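Local atomic coordinates of endo-beta-1,4-xylanase Xyn10C (Pseudomonas cellulosa, PDB entry 1GNY), a protein that cleaves internal beta-1,4 linkages of xylan with a C-terminal catalytic domain, while its N-terminal CBM15 module, described here, binds xylan and xylooligosaccharides. Residues G15-S18 with S22-G25; V33-A36 with G41-A44; A67-K70 with N75-I78; A80-K83 with S87-E90; W91-G96 with L108-D113. All coordinates share one frame; numbering follows the deposited sequence.

All five contacts lie in one xylan-binding module built of two facing antiparallel sheets, and they follow one another along the chain without overlapping. Interactions 1 and 2 touch, their centres about 7 Å apart, because strands 14-17 and 42-48 are neighbours in the five-stranded sheet. Interactions 3 and 4 both use strand 75-82 but sit about 21 Å apart, on opposite sides of the chain's centre. Interaction 5 touches both of them and reaches strand 106-111 of the other sheet. Interactions 1 and 4 meet the same xylose, and interactions 4 and 5 share the next one, so contacts distant in sequence build a single ligand site.

Interaction 1. Residues G15-S18 with S22-G25; sequences GNAS and SHSG. With XYP (beta-D-xylopyranose), chain B.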
loop_
_atom_site.group_PDB
_atom_site.type_symbol
_atom_site.label_atom_id
_atom_site.label_comp_id
_atom_site.label_asym_id
_atom_site.label_seq_id
_atom_site.Cartn_x
_atom_site.Cartn_y
_atom_site.Cartn_z
ATOM N N GLY A 15 0.514 11.374 -0.577
ATOM C CA GLY A 15 1.382 10.985 0.518
ATOM C C GLY A 15 0.501 10.704 1.737
ATOM O O GLY A 15 -0.669 11.123 1.827
ATOM N N ASN A 16 1.081 9.937 2.664
ATOM C CA ASN A 16 0.410 9.539 3.938
ATOM C C ASN A 16 1.380 9.413 5.112
ATOM O O ASN A 16 2.546 9.018 4.939
ATOM C CB ASN A 16 -0.282 8.198 3.783
ATOM C CG ASN A 16 -1.372 7.966 4.799
ATOM O OD1 ASN A 16 -1.305 7.028 5.637
ATOM N ND2 ASN A 16 -2.398 8.743 4.705
ATOM N N ALA A 17 0.883 9.807 6.289
ATOM C CA ALA A 17 1.617 9.628 7.554
ATOM C C ALA A 17 0.677 8.984 8.565
ATOM O O ALA A 17 -0.366 9.515 8.875
ATOM C CB ALA A 17 2.128 10.917 8.088
ATOM N N SER A 18 1.047 7.809 9.050
ATOM C CA SER A 18 0.262 7.107 10.096
ATOM C C SER A 18 0.937 7.079 11.481
ATOM O O SER A 18 0.363 6.537 12.440
ATOM C CB SER A 18 -0.006 5.657 9.639
ATOM O OG SER A 18 1.231 4.905 9.623
ATOM N N SER A 22 6.071 13.343 9.629
ATOM C CA SER A 22 5.277 13.932 8.539
ATOM C C SER A 22 5.785 13.495 7.175
ATOM O O SER A 22 6.975 13.258 6.973
ATOM C CB SER A 22 5.333 15.446 8.641
ATOM O OG SER A 22 4.756 15.851 9.878
ATOM N N HIS A 23 4.876 13.423 6.211
ATOM C CA HIS A 23 5.255 13.021 4.864
ATOM C C HIS A 23 5.511 14.230 3.945
ATOM O O HIS A 23 5.076 15.345 4.235
ATOM C CB HIS A 23 4.151 12.115 4.244
ATOM C CG HIS A 23 2.848 12.805 3.952
ATOM N ND1 HIS A 23 2.616 13.524 2.789
ATOM C CD2 HIS A 23 1.701 12.885 4.669
ATOM C CE1 HIS A 23 1.389 14.004 2.808
ATOM N NE2 HIS A 23 0.806 13.637 3.938
ATOM N N SER A 24 6.177 13.990 2.831
ATOM C CA SER A 24 6.433 15.020 1.801
ATOM C C SER A 24 5.671 14.796 0.474
ATOM O O SER A 24 6.149 15.172 -0.584
ATOM C CB SER A 24 7.944 15.195 1.542
ATOM O OG SER A 24 8.611 14.046 1.047
ATOM N N GLY A 25 4.481 14.196 0.541
ATOM C CA GLY A 25 3.659 13.940 -0.633
ATOM C C GLY A 25 4.211 12.819 -1.488
ATOM O O GLY A 25 4.928 11.925 -0.997
HETATM C C1 XYP B . -4.548 9.772 8.662
HETATM C C2 XYP B . -3.855 8.707 7.828
HETATM C C3 XYP B . -4.148 7.312 8.376
HETATM C C4 XYP B . -3.934 7.272 9.892
HETATM C C5 XYP B . -4.680 8.431 10.522
HETATM O O2 XYP B . -4.320 8.759 6.482
HETATM O O3 XYP B . -3.318 6.349 7.744
HETATM O O4 XYP B . -4.459 6.054 10.369
HETATM O O5 XYP B . -4.265 9.670 9.989
#
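The imidazole of His23 lies flat against the backbone of the strand at Gly15 and Asn16. Over the centre of one face sit Gly15 C and Asn16 N, each 3.5 Å above the ring plane, while Ala17 CB and Gly25 N lie at its edge, in plane. Gly15 CA also stands over that face, 4.0 Å from the ring centroid, as a CH-pi contact. Chi1 of 68° tucks the ring between the backbone N and carbonyl carbon of its own residue, turning it toward strand 14-17. Glycine suits position 15 because a side chain there would run into the imidazole. A hydrogen bond from Gly25 N to His23 ND1 (3.0 Å, 153°) lies in the ring plane and helps hold the ring's rotation.

Asn16 turns its side chain the other way, to the bound sugar. Its CG is anti to the backbone N (chi1 -159°), and ND2 donates to O2 of the chain B xylose at 2.6 Å. OD1 lies 3.0 Å from O3 of that sugar. An amide suits this place because it offers a donor and an acceptor to adjacent hydroxyls. Chemically, ND1 acts as an acceptor, so a neutral His23 probably carries its proton on NE2, and the strand meets the bound sugar on one side and imidazole on the other.

Interaction 2. Residues V33-A36 with G41-A44; sequences VTFA and GVGA
Strands 33-36 and 42-44 run nearly antiparallel, 170° between their directions, but their axes stay 7.3 Å apart and no hydrogen bond joins them, so Phe35 and Val33 meet Val42, Gly43 and Ala44 by side-chain packing instead.

Phe35 carries the contact. Its chi1 of 71° places CG between the backbone N and the carbonyl carbon, and the ring spreads over the opposing strand with one face on Gly43. Gly43 CA stands 3.6 Å above the ring plane, displaced toward the rim, and makes a CH-pi contact 4.0 Å from the centroid. Ala44 N lies above the same face. On the same side of the ring, out past its rim, the methyl Ala44 CB touches Phe35 CD1 at 3.7 Å; toward the other end of the short strand, Val42 CG1 packs on Phe35 CD2 at 4.3 Å and also comes within 3.5 Å of Ala36 O. Val33 CG1 adds a looser methyl contact to Ala44 CB.

The residue types fit the spacing. A bare glycine lets the aromatic face settle directly on backbone, the alanine beside it is small enough to share the ring, and the branched valine fills the flank. Around them, Phe35 also packs on Ile140 of its own sheet, and Val42 on His23. The backbone bonds belong to each sheet separately: Phe35 pairs with Ile140, and Gly43 with Asn16. Two sheets packed face to face mainly through apolar side chains, with no hydrogen bond across this contact, are the hallmark of a beta-sandwich, here the beta-jelly roll of this carbohydrate-binding module.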
loop_
_atom_site.group_PDB
_atom_site.type_symbol
_atom_site.label_atom_id
_atom_site.label_comp_id
_atom_site.label_asym_id
_atom_site.label_seq_id
_atom_site.Cartn_x
_atom_site.Cartn_y
_atom_site.Cartn_z
ATOM N N VAL A 33 4.546 5.880 -9.185
ATOM C CA VAL A 33 4.451 6.756 -7.985
ATOM C C VAL A 33 5.647 6.548 -7.066
ATOM O O VAL A 33 5.926 5.408 -6.704
ATOM C CB VAL A 33 3.134 6.477 -7.214
ATOM C CG1 VAL A 33 3.089 7.192 -5.875
ATOM C CG2 VAL A 33 1.897 6.868 -8.074
ATOM N N THR A 34 6.298 7.636 -6.664
ATOM C CA THR A 34 7.505 7.563 -5.796
ATOM C C THR A 34 7.299 8.464 -4.594
ATOM O O THR A 34 6.750 9.573 -4.709
ATOM C CB THR A 34 8.820 7.953 -6.547
ATOM O OG1 THR A 34 8.939 7.155 -7.729
ATOM C CG2 THR A 34 10.090 7.693 -5.708
ATOM N N PHE A 35 7.742 7.973 -3.444
ATOM C CA PHE A 35 7.790 8.791 -2.231
ATOM C C PHE A 35 9.144 8.679 -1.514
ATOM O O PHE A 35 9.863 7.657 -1.628
ATOM C CB PHE A 35 6.620 8.500 -1.281
ATOM C CG PHE A 35 6.667 7.165 -0.577
ATOM C CD1 PHE A 35 6.107 6.022 -1.183
ATOM C CD2 PHE A 35 7.166 7.047 0.712
ATOM C CE1 PHE A 35 6.124 4.815 -0.550
ATOM C CE2 PHE A 35 7.173 5.823 1.358
ATOM C CZ PHE A 35 6.628 4.702 0.726
ATOM N N ALA A 36 9.463 9.747 -0.779
ATOM C CA ALA A 36 10.613 9.805 0.124
ATOM C C ALA A 36 10.219 9.134 1.459
ATOM O O ALA A 36 9.258 9.540 2.145
ATOM C CB ALA A 36 11.041 11.242 0.367
ATOM N N GLY A 41 5.962 4.974 9.383
ATOM C CA GLY A 41 4.595 5.356 9.047
ATOM C C GLY A 41 4.413 6.272 7.852
ATOM O O GLY A 41 3.287 6.611 7.561
ATOM N N VAL A 42 5.492 6.621 7.153
ATOM C CA VAL A 42 5.399 7.476 5.957
ATOM C C VAL A 42 5.136 6.526 4.785
ATOM O O VAL A 42 5.817 5.505 4.641
ATOM C CB VAL A 42 6.654 8.367 5.750
ATOM C CG1 VAL A 42 6.597 9.134 4.431
ATOM C CG2 VAL A 42 6.797 9.330 6.949
ATOM N N GLY A 43 4.167 6.874 3.953
ATOM C CA GLY A 43 3.800 6.057 2.814
ATOM C C GLY A 43 3.099 6.798 1.697
ATOM O O GLY A 43 3.121 8.024 1.620
ATOM N N ALA A 44 2.430 5.994 0.857
ATOM C CA ALA A 44 1.654 6.464 -0.300
ATOM C C ALA A 44 0.358 5.685 -0.364
ATOM O O ALA A 44 0.384 4.482 -0.171
ATOM C CB ALA A 44 2.421 6.270 -1.537
#

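Interaction 3. Residues A67-K70 with N75-I78; sequences AEFK and NLQI
The short helix 67-72, which holds Phe69, stands off from the start of the strand at Asn75 and Leu76: Phe69 CA is 9.0 Å from Asn75 CA and 10.0 Å from Leu76 CA. Only a long side chain could span this, and Phe69 does so with its CG anti to the backbone N (chi1 -173°), which sends the ring out toward the strand. Its far corner does the touching. Phe69 CZ reaches Leu76 CD2 at 3.7 Å, the two side chains crossing obliquely, and Leu76 CG lies 4.0 Å from Phe69 CE1. Asn75 O meets the ring at its edge, in plane, 3.7 Å from Phe69 CZ, where the carbonyl oxygen faces the slightly positive ring hydrogens.

In the beta-sandwich, helix 67-72 joins a strand of one sheet to a strand of the other, and Phe69 packs between the layers, touching Ile140 of one sheet and Ala132 of the other. With alanine in place of Phe69, a gap would probably open at the end of the core and Leu76 CD2 would lose its aromatic neighbour. Leucine suits position 76 because its side chain also packs on Ile140 and Leu108. The polar end of Asn75 turns elsewhere, its OD1 accepting a hydrogen bond from Ser97 N.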
loop_
_atom_site.group_PDB
_atom_site.type_symbol
_atom_site.label_atom_id
_atom_site.label_comp_id
_atom_site.label_asym_id
_atom_site.label_seq_id
_atom_site.Cartn_x
_atom_site.Cartn_y
_atom_site.Cartn_z
ATOM N N ALA A 67 18.523 1.868 -2.991
ATOM C CA ALA A 67 19.665 1.331 -2.230
ATOM C C ALA A 67 19.704 1.863 -0.785
ATOM O O ALA A 67 19.957 1.113 0.172
ATOM C CB ALA A 67 20.970 1.664 -2.962
ATOM N N GLU A 68 19.442 3.161 -0.625
ATOM C CA GLU A 68 19.393 3.754 0.711
ATOM C C GLU A 68 18.280 3.139 1.574
ATOM O O GLU A 68 18.449 2.976 2.785
ATOM C CB GLU A 68 19.207 5.277 0.628
ATOM C CG GLU A 68 20.478 6.036 0.282
ATOM C CD GLU A 68 20.228 7.524 0.035
ATOM O OE1 GLU A 68 19.074 7.930 -0.235
ATOM O OE2 GLU A 68 21.192 8.317 0.118
ATOM N N PHE A 69 17.135 2.815 0.956
ATOM C CA PHE A 69 16.053 2.160 1.712
ATOM C C PHE A 69 16.507 0.766 2.167
ATOM O O PHE A 69 16.294 0.378 3.319
ATOM C CB PHE A 69 14.733 2.065 0.933
ATOM C CG PHE A 69 13.567 1.556 1.768
ATOM C CD1 PHE A 69 13.363 0.181 2.003
ATOM C CD2 PHE A 69 12.700 2.436 2.367
ATOM C CE1 PHE A 69 12.311 -0.250 2.799
ATOM C CE2 PHE A 69 11.666 1.990 3.177
ATOM C CZ PHE A 69 11.484 0.655 3.394
ATOM N N LYS A 70 17.075 0.005 1.243
ATOM C CA LYS A 70 17.567 -1.337 1.625
ATOM C C LYS A 70 18.620 -1.226 2.768
ATOM O O LYS A 70 18.558 -2.002 3.754
ATOM C CB LYS A 70 18.125 -2.080 0.409
ATOM C CG LYS A 70 18.844 -3.409 0.729
ATOM C CD LYS A 70 17.943 -4.452 1.305
ATOM C CE LYS A 70 18.711 -5.783 1.489
ATOM N NZ LYS A 70 17.868 -6.877 2.113
ATOM N N ASN A 75 11.229 -2.012 7.040
ATOM C CA ASN A 75 10.301 -2.962 6.452
ATOM C C ASN A 75 9.235 -2.234 5.609
ATOM O O ASN A 75 9.145 -1.002 5.714
ATOM C CB ASN A 75 9.571 -3.769 7.526
ATOM C CG ASN A 75 10.525 -4.521 8.455
ATOM O OD1 ASN A 75 11.576 -5.040 8.041
ATOM N ND2 ASN A 75 10.180 -4.532 9.746
ATOM N N LEU A 76 8.501 -2.986 4.810
ATOM C CA LEU A 76 7.390 -2.396 3.989
ATOM C C LEU A 76 6.091 -3.068 4.361
ATOM O O LEU A 76 5.968 -4.335 4.342
ATOM C CB LEU A 76 7.641 -2.545 2.492
ATOM C CG LEU A 76 8.649 -1.599 1.853
ATOM C CD1 LEU A 76 8.890 -2.006 0.399
ATOM C CD2 LEU A 76 8.210 -0.134 1.965
ATOM N N GLN A 77 5.091 -2.233 4.611
ATOM C CA GLN A 77 3.757 -2.698 4.989
ATOM C C GLN A 77 2.679 -2.201 4.038
ATOM O O GLN A 77 2.428 -1.001 3.988
ATOM C CB GLN A 77 3.398 -2.240 6.410
ATOM C CG GLN A 77 1.970 -2.615 6.838
ATOM C CD GLN A 77 1.640 -2.225 8.268
ATOM O OE1 GLN A 77 2.192 -1.266 8.825
ATOM N NE2 GLN A 77 0.718 -2.964 8.860
ATOM N N ILE A 78 2.104 -3.117 3.279
ATOM C CA ILE A 78 0.860 -2.852 2.513
ATOM C C ILE A 78 -0.244 -2.851 3.579
ATOM O O ILE A 78 -0.294 -3.742 4.404
ATOM C CB ILE A 78 0.590 -3.906 1.409
ATOM C CG1 ILE A 78 1.653 -3.834 0.307
ATOM C CG2 ILE A 78 -0.818 -3.736 0.825
ATOM C CD1 ILE A 78 1.645 -5.012 -0.629
#

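Interaction 4. Residues A80-K83 with S87-E90; sequences AQLK and SKGE. With XYP (beta-D-xylopyranose), chain B; XYP (beta-D-xylopyranose), chain C.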
loop_
_atom_site.group_PDB
_atom_site.type_symbol
_atom_site.label_atom_id
_atom_site.label_comp_id
_atom_site.label_asym_id
_atom_site.label_seq_id
_atom_site.Cartn_x
_atom_site.Cartn_y
_atom_site.Cartn_z
ATOM N N ALA A 80 -4.693 -1.448 4.469
ATOM C CA ALA A 80 -5.960 -0.903 4.023
ATOM C C ALA A 80 -6.749 -0.501 5.276
ATOM O O ALA A 80 -6.596 -1.107 6.326
ATOM C CB ALA A 80 -6.723 -1.924 3.191
ATOM N N GLN A 81 -7.555 0.541 5.187
ATOM C CA GLN A 81 -8.352 0.998 6.358
ATOM C C GLN A 81 -9.573 1.791 5.867
ATOM O O GLN A 81 -9.595 2.354 4.765
ATOM C CB GLN A 81 -7.497 1.881 7.324
ATOM C CG GLN A 81 -6.907 3.115 6.635
ATOM C CD GLN A 81 -5.801 3.878 7.399
ATOM O OE1 GLN A 81 -4.936 4.479 6.750
ATOM N NE2 GLN A 81 -5.891 3.949 8.750
ATOM N N LEU A 82 -10.570 1.848 6.716
ATOM C CA LEU A 82 -11.792 2.600 6.436
ATOM C C LEU A 82 -11.538 4.100 6.544
ATOM O O LEU A 82 -11.036 4.552 7.548
ATOM C CB LEU A 82 -12.875 2.166 7.425
ATOM C CG LEU A 82 -13.267 0.691 7.364
ATOM C CD1 LEU A 82 -14.368 0.404 8.416
ATOM C CD2 LEU A 82 -13.759 0.279 5.984
ATOM N N LYS A 83 -11.827 4.843 5.490
ATOM C CA LYS A 83 -11.566 6.288 5.462
ATOM C C LYS A 83 -12.460 6.975 6.438
ATOM O O LYS A 83 -13.668 6.762 6.456
ATOM C CB LYS A 83 -11.799 6.910 4.107
ATOM C CG LYS A 83 -10.675 6.873 3.207
ATOM C CD LYS A 83 -10.820 7.936 2.100
ATOM C CE LYS A 83 -9.979 9.166 2.296
ATOM N NZ LYS A 83 -10.122 10.073 1.142
ATOM N N SER A 87 -8.799 3.441 12.550
ATOM C CA SER A 87 -8.282 2.274 13.320
ATOM C C SER A 87 -8.760 0.898 12.810
ATOM O O SER A 87 -8.126 -0.123 13.093
ATOM C CB SER A 87 -8.664 2.375 14.788
ATOM O OG SER A 87 -10.005 1.974 14.914
ATOM N N LYS A 88 -9.852 0.921 12.076
ATOM C CA LYS A 88 -10.435 -0.269 11.508
ATOM C C LYS A 88 -9.737 -0.569 10.176
ATOM O O LYS A 88 -9.939 0.149 9.186
ATOM C CB LYS A 88 -11.936 -0.045 11.300
ATOM C CG LYS A 88 -12.720 0.460 12.536
ATOM C CD LYS A 88 -12.539 -0.447 13.752
ATOM C CE LYS A 88 -13.212 0.105 15.022
ATOM N NZ LYS A 88 -14.656 0.351 14.815
ATOM N N GLY A 89 -8.926 -1.609 10.173
ATOM C CA GLY A 89 -8.146 -1.954 8.985
ATOM C C GLY A 89 -7.511 -3.313 8.934
ATOM O O GLY A 89 -7.794 -4.187 9.748
ATOM N N GLU A 90 -6.682 -3.470 7.908
ATOM C CA GLU A 90 -5.903 -4.689 7.671
ATOM C C GLU A 90 -4.453 -4.305 7.974
ATOM O O GLU A 90 -3.806 -3.610 7.199
ATOM C CB GLU A 90 -6.002 -5.202 6.220
ATOM C CG GLU A 90 -5.145 -6.453 5.951
ATOM C CD GLU A 90 -5.404 -7.593 6.940
ATOM O OE1 GLU A 90 -6.492 -8.200 6.886
ATOM O OE2 GLU A 90 -4.525 -7.863 7.796
HETATM C C1 XYP B . -4.548 9.772 8.662
HETATM C C2 XYP B . -3.855 8.707 7.828
HETATM C C3 XYP B . -4.148 7.312 8.376
HETATM C C4 XYP B . -3.934 7.272 9.892
HETATM C C5 XYP B . -4.680 8.431 10.522
HETATM O O2 XYP B . -4.320 8.759 6.482
HETATM O O3 XYP B . -3.318 6.349 7.744
HETATM O O4 XYP B . -4.459 6.054 10.369
HETATM O O5 XYP B . -4.265 9.670 9.989
HETATM C C1 XYP C . -3.746 5.364 11.401
HETATM C C2 XYP C . -4.761 4.906 12.431
HETATM C C3 XYP C . -4.020 4.132 13.506
HETATM C C4 XYP C . -3.241 2.990 12.889
HETATM C C5 XYP C . -2.362 3.553 11.796
HETATM O O2 XYP C . -5.402 6.032 13.025
HETATM O O3 XYP C . -4.931 3.524 14.404
HETATM O O4 XYP C . -2.430 2.391 13.898
HETATM O O5 XYP C . -3.123 4.307 10.842
#
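Leu82 and Lys88 face each other across the beta hairpin of strands 75-82 and 85-90, their side chains meeting at a slant, with Leu82 CD1 3.8 Å from Lys88 CB. Only the aliphatic root of the lysine takes part; the chain then bends away. Gln81 and Gly89 form a non-hydrogen-bonded pair framed by two backbone bonds, the first from Glu90 N to Ala80 O at 2.8 Å. Glycine suits position 89, since a CB there would collide with Ala80 O.

Gln81 points instead to the ligand. Its CG sits between the backbone N and the carbonyl carbon (chi1 58°), and from there the chain runs extended, bringing the amide to the sugars. NE2 donates to O4 of the chain B xylose (3.0 Å, 161°) and also to Trp86 O, with a weak bond to O5 of the chain C xylose. OE1 lies 2.7 Å from O3 of the chain B sugar and accepts from Gln127 NE2, which helps position the amide. A leucine in its place would probably leave xylose O4 and Trp86 O without their donor and Gln127 NE2 without its acceptor. Glutamine fits because one flat group gives and takes at once. The second of the framing backbone bonds, Leu82 N to Lys88 O, is 3.1 Å long and runs almost straight along the C=O axis.

Interaction 5. Residues W91-G96 with L108-D113; sequences WDCLAG and LTCTID. With XYP (beta-D-xylopyranose), chain D; XYP (beta-D-xylopyranose), chain C.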
loop_
_atom_site.group_PDB
_atom_site.type_symbol
_atom_site.label_atom_id
_atom_site.label_comp_id
_atom_site.label_asym_id
_atom_site.label_seq_id
_atom_site.Cartn_x
_atom_site.Cartn_y
_atom_site.Cartn_z
ATOM N N TRP A 91 -3.959 -4.806 9.100
ATOM C CA TRP A 91 -2.639 -4.462 9.636
ATOM C C TRP A 91 -1.660 -5.655 9.721
ATOM O O TRP A 91 -0.574 -5.522 10.268
ATOM C CB TRP A 91 -2.871 -3.910 11.065
ATOM C CG TRP A 91 -3.853 -2.761 11.071
ATOM C CD1 TRP A 91 -5.117 -2.726 11.607
ATOM C CD2 TRP A 91 -3.635 -1.484 10.488
ATOM N NE1 TRP A 91 -5.685 -1.494 11.386
ATOM C CE2 TRP A 91 -4.797 -0.710 10.709
ATOM C CE3 TRP A 91 -2.541 -0.892 9.834
ATOM C CZ2 TRP A 91 -4.908 0.617 10.274
ATOM C CZ3 TRP A 91 -2.654 0.427 9.406
ATOM C CH2 TRP A 91 -3.831 1.154 9.617
ATOM N N ASP A 92 -2.022 -6.791 9.158
ATOM C CA ASP A 92 -1.204 -8.026 9.329
ATOM C C ASP A 92 -0.236 -8.387 8.174
ATOM O O ASP A 92 0.414 -9.459 8.209
ATOM C CB ASP A 92 -2.115 -9.230 9.649
ATOM C CG ASP A 92 -2.907 -9.059 10.957
ATOM O OD1 ASP A 92 -2.430 -8.395 11.914
ATOM O OD2 ASP A 92 -4.049 -9.557 11.096
ATOM N N CYS A 93 -0.105 -7.502 7.191
ATOM C CA CYS A 93 0.792 -7.732 6.062
ATOM C C CYS A 93 2.121 -7.052 6.335
ATOM O O CYS A 93 2.150 -5.950 6.868
ATOM C CB CYS A 93 0.180 -7.198 4.775
ATOM S SG CYS A 93 -1.362 -8.031 4.322
ATOM N N LEU A 94 3.210 -7.733 6.008
ATOM C CA LEU A 94 4.548 -7.151 6.163
ATOM C C LEU A 94 5.552 -7.852 5.285
ATOM O O LEU A 94 5.501 -9.077 5.131
ATOM C CB LEU A 94 5.026 -7.231 7.613
ATOM C CG LEU A 94 6.295 -6.434 7.923
ATOM C CD1 LEU A 94 6.003 -4.947 7.848
ATOM C CD2 LEU A 94 6.807 -6.822 9.282
ATOM N N ALA A 95 6.436 -7.055 4.700
ATOM C CA ALA A 95 7.577 -7.520 3.927
ATOM C C ALA A 95 8.789 -7.040 4.693
ATOM O O ALA A 95 9.087 -5.847 4.766
ATOM C CB ALA A 95 7.569 -6.943 2.527
ATOM N N GLY A 96 9.543 -7.960 5.274
ATOM C CA GLY A 96 10.680 -7.507 6.011
ATOM C C GLY A 96 11.913 -7.213 5.159
ATOM O O GLY A 96 12.041 -7.741 4.075
ATOM N N LEU A 108 5.030 -7.556 -4.164
ATOM C CA LEU A 108 4.590 -7.743 -2.787
ATOM C C LEU A 108 3.080 -7.926 -2.756
ATOM O O LEU A 108 2.356 -7.263 -3.481
ATOM C CB LEU A 108 4.965 -6.538 -1.938
ATOM C CG LEU A 108 6.457 -6.201 -1.907
ATOM C CD1 LEU A 108 6.703 -4.992 -1.048
ATOM C CD2 LEU A 108 7.301 -7.367 -1.409
ATOM N N THR A 109 2.621 -8.860 -1.932
ATOM C CA THR A 109 1.198 -9.167 -1.856
ATOM C C THR A 109 0.651 -9.098 -0.435
ATOM O O THR A 109 1.384 -9.251 0.570
ATOM C CB THR A 109 0.834 -10.515 -2.516
ATOM O OG1 THR A 109 1.331 -11.592 -1.715
ATOM C CG2 THR A 109 1.450 -10.706 -3.874
ATOM N N CYS A 110 -0.661 -8.870 -0.365
ATOM C CA CYS A 110 -1.357 -8.717 0.895
ATOM C C CYS A 110 -2.777 -9.194 0.757
ATOM O O CYS A 110 -3.500 -8.715 -0.109
ATOM C CB CYS A 110 -1.382 -7.244 1.325
ATOM S SG CYS A 110 -2.243 -6.922 2.872
ATOM N N THR A 111 -3.161 -10.164 1.574
ATOM C CA THR A 111 -4.553 -10.658 1.584
ATOM C C THR A 111 -5.353 -9.959 2.696
ATOM O O THR A 111 -4.955 -9.958 3.867
ATOM C CB THR A 111 -4.629 -12.174 1.794
ATOM O OG1 THR A 111 -4.031 -12.848 0.690
ATOM C CG2 THR A 111 -6.053 -12.676 1.768
ATOM N N ILE A 112 -6.483 -9.376 2.321
ATOM C CA ILE A 112 -7.386 -8.749 3.295
ATOM C C ILE A 112 -8.271 -9.850 3.888
ATOM O O ILE A 112 -8.982 -10.533 3.166
ATOM C CB ILE A 112 -8.272 -7.644 2.639
ATOM C CG1 ILE A 112 -7.408 -6.481 2.130
ATOM C CG2 ILE A 112 -9.342 -7.171 3.624
ATOM C CD1 ILE A 112 -8.158 -5.447 1.214
ATOM N N ASP A 113 -8.218 -10.019 5.200
ATOM C CA ASP A 113 -9.012 -11.040 5.894
ATOM C C ASP A 113 -9.237 -10.635 7.369
ATOM O O ASP A 113 -8.388 -10.892 8.228
ATOM C CB ASP A 113 -8.300 -12.388 5.807
ATOM C CG ASP A 113 -9.083 -13.532 6.460
ATOM O OD1 ASP A 113 -10.286 -13.387 6.773
ATOM O OD2 ASP A 113 -8.535 -14.630 6.708
HETATM C C1 XYP D . -2.242 1.012 13.714
HETATM C C2 XYP D . -0.917 0.648 14.351
HETATM C C3 XYP D . -0.707 -0.848 14.357
HETATM C C4 XYP D . -1.943 -1.536 14.892
HETATM C C5 XYP D . -3.148 -1.025 14.121
HETATM O O2 XYP D . 0.160 1.276 13.671
HETATM O O3 XYP D . 0.425 -1.214 15.123
HETATM O O4 XYP D . -1.738 -2.905 14.650
HETATM O O5 XYP D . -3.274 0.379 14.278
HETATM C C1 XYP C . -3.746 5.364 11.401
HETATM C C2 XYP C . -4.761 4.906 12.431
HETATM C C3 XYP C . -4.020 4.132 13.506
HETATM C C4 XYP C . -3.241 2.990 12.889
HETATM C C5 XYP C . -2.362 3.553 11.796
HETATM O O2 XYP C . -5.402 6.032 13.025
HETATM O O3 XYP C . -4.931 3.524 14.404
HETATM O O4 XYP C . -2.430 2.391 13.898
HETATM O O5 XYP C . -3.123 4.307 10.842
HETATM O O HOH W 1 -5.054 -11.241 8.406
#
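A covalent cross-link, the Cys93-Cys110 disulfide, defines this contact between the loop after strand 85-90 and strand 106-111, tying a segment beside one sheet to a strand of the other. Cys93 SG and Cys110 SG are 2.0 Å apart with a chi3 of 77°, a right-handed disulfide. The two sulfurs reach each other from unlike torsions: Cys93 SG is anti to its carbonyl carbon, Cys110 SG anti to its backbone N (chi1 179°). Two residues further along the loop, Ala95 CB rests on Leu108 CD2 at 4.0 Å, a small methyl against a branched tip. Backbone bonds show which layer each side belongs to, since Ala95 pairs with Leu76 of strand 75-82, while Cys110 pairs with Ile59 of strand 58-65. Glu90 bridges the two segments, one carboxylate oxygen accepting from Asp92 N and the other from Asp113 N.

The disulfide probably steadies the loop that presents Trp91. This indole makes no contact with 108-113; it serves the ligand. C5 of the chain D xylose sits 3.5 Å above the indole plane, offset toward the rim, 3.6 Å from Trp91 CG. The next sugar, of chain C, meets the other end of the indole obliquely, its O5 3.5 Å from Trp91 CH2. Trp91 NE1 donates to Ser87 O, which holds the ring's rotation. Tryptophan suits the place because its broad apolar face matches the C-H groups of a pyranose. A sugar ring laid on such an aromatic platform is typical of carbohydrate-binding modules, and here it forms part of the xylooligosaccharide site.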